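Local coordinates for acyl-CoA-binding domain-containing protein 1 (Oryza sativa Japonica Group, PDB 5H3G) that binds medium- and long-chain acyl-CoA esters with high affinity and may take part in phospholipid biosynthesis, at residues Ile31-Gly34 with Leu35-Ala39; Glu67-Ser70 with Lys71-Met75. All coordinates share one frame; numbering follows the deposited sequence. Where two conformers were deposited one is given.

Contact 1 of 2, residues Ile31-Gly34 with Leu35-Ala39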
ATOM      1  N   ILE A  31      -4.758   1.129   2.951  1.00 12.92           N
ATOM      2  CA  ILE A  31      -4.290   1.972   1.854  0.55 11.25           C
ATOM      3  C   ILE A  31      -2.949   1.469   1.336  1.00 14.95           C
ATOM      4  O   ILE A  31      -2.737   1.349   0.123  1.00 14.28           O
ATOM      5  CB  ILE A  31      -4.217   3.440   2.306  0.55 14.30           C
ATOM      6  CG1 ILE A  31      -5.630   4.013   2.439  0.55 12.56           C
ATOM      7  CG2 ILE A  31      -3.379   4.264   1.330  0.55 15.73           C
ATOM      8  CD1 ILE A  31      -5.700   5.257   3.268  0.55 12.60           C
ATOM      9  N   LEU A  32      -2.028   1.147   2.248  1.00 10.40           N
ATOM     10  CA  LEU A  32      -0.730   0.631   1.829  1.00 11.11           C
ATOM     11  C   LEU A  32      -0.874  -0.714   1.134  1.00 10.58           C
ATOM     12  O   LEU A  32      -0.192  -0.979   0.134  1.00 11.93           O
ATOM     13  CB  LEU A  32       0.213   0.498   3.032  1.00 10.01           C
ATOM     14  CG  LEU A  32       0.626   1.801   3.715  1.00 11.40           C
ATOM     15  CD1 LEU A  32       1.727   1.549   4.727  1.00 12.34           C
ATOM     16  CD2 LEU A  32       1.062   2.796   2.647  1.00 14.90           C
ATOM     17  N   TYR A  33      -1.739  -1.583   1.659  1.00 10.42           N
ATOM     18  CA  TYR A  33      -1.945  -2.884   1.034  1.00 11.29           C
ATOM     19  C   TYR A  33      -2.374  -2.716  -0.416  1.00 11.44           C
ATOM     20  O   TYR A  33      -1.789  -3.318  -1.322  1.00 12.40           O
ATOM     21  CB  TYR A  33      -2.975  -3.707   1.828  1.00 11.08           C
ATOM     22  CG  TYR A  33      -3.380  -4.999   1.129  1.00 11.56           C
ATOM     23  CD1 TYR A  33      -2.641  -6.168   1.292  1.00 17.44           C
ATOM     24  CD2 TYR A  33      -4.486  -5.037   0.279  1.00 11.96           C
ATOM     25  CE1 TYR A  33      -3.008  -7.349   0.630  1.00 15.79           C
ATOM     26  CE2 TYR A  33      -4.846  -6.198  -0.393  1.00 12.53           C
ATOM     27  CZ  TYR A  33      -4.113  -7.344  -0.205  1.00 16.69           C
ATOM     28  OH  TYR A  33      -4.502  -8.491  -0.871  1.00 18.69           O
ATOM     29  N   GLY A  34      -3.386  -1.888  -0.659  1.00 13.46           N
ATOM     30  CA  GLY A  34      -3.893  -1.774  -2.018  1.00 14.68           C
ATOM     31  C   GLY A  34      -2.842  -1.272  -2.987  1.00 13.74           C
ATOM     32  O   GLY A  34      -2.711  -1.790  -4.101  1.00 13.41           O
ATOM     33  N   LEU A  35      -2.079  -0.258  -2.578  1.00 12.17           N
ATOM     34  CA  LEU A  35      -1.046   0.283  -3.450  1.00 13.48           C
ATOM     35  C   LEU A  35       0.090  -0.710  -3.639  1.00 13.24           C
ATOM     36  O   LEU A  35       0.666  -0.797  -4.725  1.00 13.06           O
ATOM     37  CB  LEU A  35      -0.512   1.599  -2.892  1.00 11.91           C
ATOM     38  CG  LEU A  35      -1.486   2.761  -3.012  1.00 13.14           C
ATOM     39  CD1 LEU A  35      -0.982   3.914  -2.158  1.00 14.79           C
ATOM     40  CD2 LEU A  35      -1.550   3.126  -4.472  1.00 14.14           C
ATOM     41  N   TYR A  36       0.434  -1.473  -2.596  1.00 10.66           N
ATOM     42  CA  TYR A  36       1.494  -2.458  -2.749  1.00 11.71           C
ATOM     43  C   TYR A  36       1.098  -3.536  -3.749  1.00 11.21           C
ATOM     44  O   TYR A  36       1.895  -3.918  -4.614  1.00 11.55           O
ATOM     45  CB  TYR A  36       1.825  -3.088  -1.398  1.00 10.70           C
ATOM     46  CG  TYR A  36       3.036  -3.991  -1.465  1.00 10.90           C
ATOM     47  CD1 TYR A  36       4.312  -3.476  -1.342  1.00 10.93           C
ATOM     48  CD2 TYR A  36       2.896  -5.356  -1.682  1.00 11.31           C
ATOM     49  CE1 TYR A  36       5.434  -4.304  -1.398  1.00 12.39           C
ATOM     50  CE2 TYR A  36       3.998  -6.187  -1.756  1.00 13.62           C
ATOM     51  CZ  TYR A  36       5.274  -5.657  -1.612  1.00 12.18           C
ATOM     52  OH  TYR A  36       6.376  -6.480  -1.673  1.00 14.12           O
ATOM     53  N   LYS A  37      -0.123  -4.059  -3.626  1.00 11.34           N
ATOM     54  CA  LYS A  37      -0.633  -4.995  -4.626  1.00 11.88           C
ATOM     55  C   LYS A  37      -0.582  -4.387  -6.022  1.00 13.22           C
ATOM     56  O   LYS A  37      -0.062  -4.997  -6.966  1.00 12.87           O
ATOM     57  CB  LYS A  37      -2.060  -5.398  -4.278  1.00 14.43           C
ATOM     58  CG  LYS A  37      -2.195  -6.163  -2.959  1.00 12.11           C
ATOM     59  CD  LYS A  37      -1.364  -7.438  -2.977  1.00 12.48           C
ATOM     60  CE  LYS A  37      -1.749  -8.391  -4.107  1.00 13.23           C
ATOM     61  NZ  LYS A  37      -1.161  -9.745  -3.846  1.00 14.58           N
ATOM     62  N   GLN A  38      -1.159  -3.200  -6.179  1.00 13.21           N
ATOM     63  CA  GLN A  38      -1.210  -2.569  -7.497  1.00 16.05           C
ATOM     64  C   GLN A  38       0.186  -2.347  -8.064  1.00 13.48           C
ATOM     65  O   GLN A  38       0.431  -2.594  -9.253  1.00 16.78           O
ATOM     66  CB  GLN A  38      -1.960  -1.244  -7.403  1.00 12.28           C
ATOM     67  CG  GLN A  38      -2.243  -0.648  -8.770  1.00 12.84           C
ATOM     68  CD  GLN A  38      -3.260  -1.458  -9.555  1.00 19.51           C
ATOM     69  OE1 GLN A  38      -4.035  -2.242  -8.995  1.00 16.73           O
ATOM     70  NE2 GLN A  38      -3.261  -1.277 -10.875  1.00 19.07           N
ATOM     71  N   ALA A  39       1.121  -1.913  -7.217  1.00 12.08           N
ATOM     72  CA  ALA A  39       2.482  -1.606  -7.652  1.00 15.97           C
ATOM     73  C   ALA A  39       3.226  -2.843  -8.138  1.00 14.64           C
ATOM     74  O   ALA A  39       3.982  -2.776  -9.111  1.00 17.13           O
ATOM     75  CB  ALA A  39       3.251  -0.958  -6.504  1.00 15.14           C
TER

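Contact 2 of 2, residues Glu67-Ser70 with Lys71-Met75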
ATOM      1  N   GLU A  67      -7.246   0.415  -9.034  1.00 15.95           N
ATOM      2  CA  GLU A  67      -7.192  -0.205 -10.350  1.00 17.82           C
ATOM      3  C   GLU A  67      -6.904   0.835 -11.430  1.00 18.67           C
ATOM      4  O   GLU A  67      -7.381   1.972 -11.363  1.00 20.40           O
ATOM      5  CB  GLU A  67      -8.512  -0.913 -10.650  1.00 19.35           C
ATOM      6  CG  GLU A  67      -8.456  -1.783 -11.896  1.00 23.71           C
ATOM      7  CD  GLU A  67      -9.615  -2.756 -12.004  1.00 30.83           C
ATOM      8  OE1 GLU A  67     -10.699  -2.465 -11.470  1.00 27.48           O
ATOM      9  OE2 GLU A  67      -9.437  -3.822 -12.632  1.00 37.02           O
ATOM     10  N   GLY A  68      -6.095   0.439 -12.416  1.00 18.38           N
ATOM     11  CA  GLY A  68      -5.733   1.299 -13.524  1.00 25.48           C
ATOM     12  C   GLY A  68      -4.412   2.030 -13.390  1.00 27.44           C
ATOM     13  O   GLY A  68      -3.988   2.679 -14.358  1.00 29.06           O
ATOM     14  N   LYS A  69      -3.743   1.961 -12.236  1.00 19.45           N
ATOM     15  CA  LYS A  69      -2.494   2.693 -12.089  1.00 20.36           C
ATOM     16  C   LYS A  69      -1.333   1.874 -12.650  1.00 27.67           C
ATOM     17  O   LYS A  69      -1.221   0.674 -12.380  1.00 29.15           O
ATOM     18  CB  LYS A  69      -2.234   3.034 -10.616  1.00 19.12           C
ATOM     19  CG  LYS A  69      -3.290   3.905  -9.939  1.00 20.06           C
ATOM     20  CD  LYS A  69      -2.801   4.310  -8.546  1.00 22.02           C
ATOM     21  CE  LYS A  69      -3.783   5.211  -7.821  1.00 22.55           C
ATOM     22  NZ  LYS A  69      -3.810   6.598  -8.361  1.00 23.54           N
ATOM     23  N   SER A  70      -0.453   2.525 -13.401  1.00 28.10           N
ATOM     24  CA  SER A  70       0.763   1.859 -13.838  1.00 25.35           C
ATOM     25  C   SER A  70       1.633   1.450 -12.644  1.00 19.89           C
ATOM     26  O   SER A  70       1.455   1.911 -11.510  1.00 18.89           O
ATOM     27  CB  SER A  70       1.571   2.767 -14.755  1.00 20.93           C
ATOM     28  OG  SER A  70       2.069   3.879 -14.031  1.00 21.50           O
ATOM     29  N   LYS A  71       2.586   0.555 -12.918  1.00 25.96           N
ATOM     30  CA  LYS A  71       3.592   0.192 -11.922  1.00 24.99           C
ATOM     31  C   LYS A  71       4.309   1.428 -11.414  1.00 25.10           C
ATOM     32  O   LYS A  71       4.566   1.577 -10.210  1.00 20.73           O
ATOM     33  CB  LYS A  71       4.592  -0.790 -12.543  1.00 23.67           C
ATOM     34  CG  LYS A  71       5.799  -1.130 -11.673  1.00 25.68           C
ATOM     35  CD  LYS A  71       6.715  -2.116 -12.393  1.00 23.90           C
ATOM     36  CE  LYS A  71       7.629  -2.822 -11.401  1.00 34.22           C
ATOM     37  NZ  LYS A  71       8.529  -3.827 -12.041  1.00 44.34           N
ATOM     38  N   GLU A  72       4.631   2.334 -12.324  1.00 20.54           N
ATOM     39  CA  GLU A  72       5.304   3.553 -11.926  1.00 22.83           C
ATOM     40  C   GLU A  72       4.398   4.399 -11.030  1.00 23.89           C
ATOM     41  O   GLU A  72       4.850   4.906 -10.001  1.00 23.35           O
ATOM     42  CB  GLU A  72       5.751   4.291 -13.188  1.00 20.91           C
ATOM     43  CG  GLU A  72       6.738   5.433 -12.989  1.00 29.88           C
ATOM     44  CD  GLU A  72       8.215   5.093 -13.117  1.00 34.15           C
ATOM     45  OE1 GLU A  72       8.560   3.900 -13.195  1.00 31.29           O
ATOM     46  OE2 GLU A  72       9.036   6.052 -13.112  1.00 26.49           O
ATOM     47  N   GLU A  73       3.101   4.513 -11.375  1.00 19.95           N
ATOM     48  CA  GLU A  73       2.174   5.336 -10.593  1.00 20.28           C
ATOM     49  C   GLU A  73       1.946   4.757  -9.203  1.00 20.50           C
ATOM     50  O   GLU A  73       1.952   5.492  -8.208  1.00 18.16           O
ATOM     51  CB  GLU A  73       0.826   5.472 -11.304  1.00 21.31           C
ATOM     52  CG  GLU A  73       0.798   6.479 -12.436  1.00 21.42           C
ATOM     53  CD  GLU A  73      -0.518   6.479 -13.222  1.00 34.10           C
ATOM     54  OE1 GLU A  73      -1.219   5.446 -13.256  1.00 34.64           O
ATOM     55  OE2 GLU A  73      -0.851   7.516 -13.822  1.00 29.02           O
ATOM     56  N   ALA A  74       1.681   3.450  -9.121  1.00 21.24           N
ATOM     57  CA  ALA A  74       1.327   2.854  -7.835  1.00 21.42           C
ATOM     58  C   ALA A  74       2.534   2.774  -6.916  1.00 16.93           C
ATOM     59  O   ALA A  74       2.402   2.991  -5.705  1.00 16.22           O
ATOM     60  CB  ALA A  74       0.712   1.471  -8.042  1.00 20.46           C
ATOM     61  N   MET A  75       3.712   2.455  -7.466  1.00 17.06           N
ATOM     62  CA  MET A  75       4.947   2.562  -6.692  1.00 17.77           C
ATOM     63  C   MET A  75       5.104   3.966  -6.149  1.00 18.07           C
ATOM     64  O   MET A  75       5.463   4.160  -4.981  1.00 15.43           O
ATOM     65  CB  MET A  75       6.169   2.222  -7.549  1.00 24.76           C
ATOM     66  CG  MET A  75       6.478   0.756  -7.711  1.00 25.93           C
ATOM     67  SD  MET A  75       8.064   0.472  -8.539  1.00 23.00           S
ATOM     68  CE  MET A  75       8.157  -1.294  -8.323  1.00 34.68           C
TER
HETATM   69  O   HOH W   1      -3.222   5.249 -15.427  1.00 56.13           O

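Contact 1 of 2, residues Ile31-Gly34 with Leu35-Ala39
Tyr36 N donates to Leu32 O at 2.8 Å, the shortest of the four i to i+4 backbone bonds that join 31-34 to 35-39 in helix 26-41, in the four-helix fold of the acyl-CoA-binding proteins. Next to it, Lys37 N points almost straight at Tyr33 O (2.9 Å), and the same two residues meet again through their side chains. The Tyr33 ring leaves with CG anti to the backbone N (chi1 172°), which carries it forward along the helix to the lysine one turn on. Lys37 folds back on itself at chi2 and chi3, both close to -59°, and lays CG over one face of the ring in a CH-pi contact, 3.8 Å from the centroid and displaced toward the hydroxyl-bearing CZ. With an alanine at Tyr33 the bent Lys37 chain would probably lose the ring face under CG and be freer to turn. Residues 33-37 are assigned by similarity to the acyl-CoA site, so the ring and the lysine it supports both probably line it. On another side of the helix Leu35 leans back over the preceding turn, its CD1 lying 4.2 Å from Ile31 CG2.

Contact 2 of 2, residues Glu67-Ser70 with Lys71-Met75
Ser70 and Glu73 bond to each other twice, each side chain taking the other's backbone N-H. Ser70 sits at the N-cap of helix 71-92, and its OG accepts from Glu73 N at 2.9 Å. The hydroxyl reaches that N-H because chi1 of 67° sets OG between the serine's own backbone N and carbonyl carbon, turned in over the first helical turn. In return Glu73 sends its carboxylate back to the loop. Its CG stands anti to the carbonyl carbon (chi1 -79°) and the chain then runs extended, delivering OE1 to Ser70 N at 3.0 Å. That N-H meets OE1 on the anti side, 28° out of the carboxylate plane, and the bond is somewhat bent. The glutamate chain passes close beside the serine hydroxyl, CG lying 3.3 Å from OG.

OE1 has a second donor: a water that gives one hydrogen to it and the other to Gly68 O, tying the carboxylate to the loop two residues before the cap. Lys69 places CB 3.7 Å from OE1, while its long chain leads off toward Asp77, with which NZ makes a weak, long ion pair. A negative carboxylate at this end of the helix would probably interact favourably with the helix dipole. Behind the cap, Ala74 N closes the first helical turn on Ser70 O at 2.9 Å, and its methyl packs on Gln38 and Ala39 of helix 26-41. Glu72 turns instead to Ser3. The reciprocal pair of side-chain-to-backbone bonds between N-cap and N3 is the capping box, here starting the long C-terminal helix of the acyl-CoA-binding fold.

In the fold
Contact 1 occupies the later part of helix 26-41, and contact 2 opens helix 71-92 beside it; their centres lie 9 Å apart. The two meet where Gln38 NE2 probably donates to Lys69 O at 3.2 Å, and the same amide nitrogen also bonds Asp43, whose OD1 holds Gly68 N as well. Nearby, Ala39 packs against the capped turn, its CB 3.6 Å from Met75 N. Contact 1 carries residues 33-37 of the acyl-CoA site assigned by similarity, the Tyr33 side chain about 4 Å from that of Lys59 and the Leu35 side chain about 4 Å from that of Tyr78. Contact 2 borders that region, the Lys69 side chain lying about 4 Å from that of Leu35.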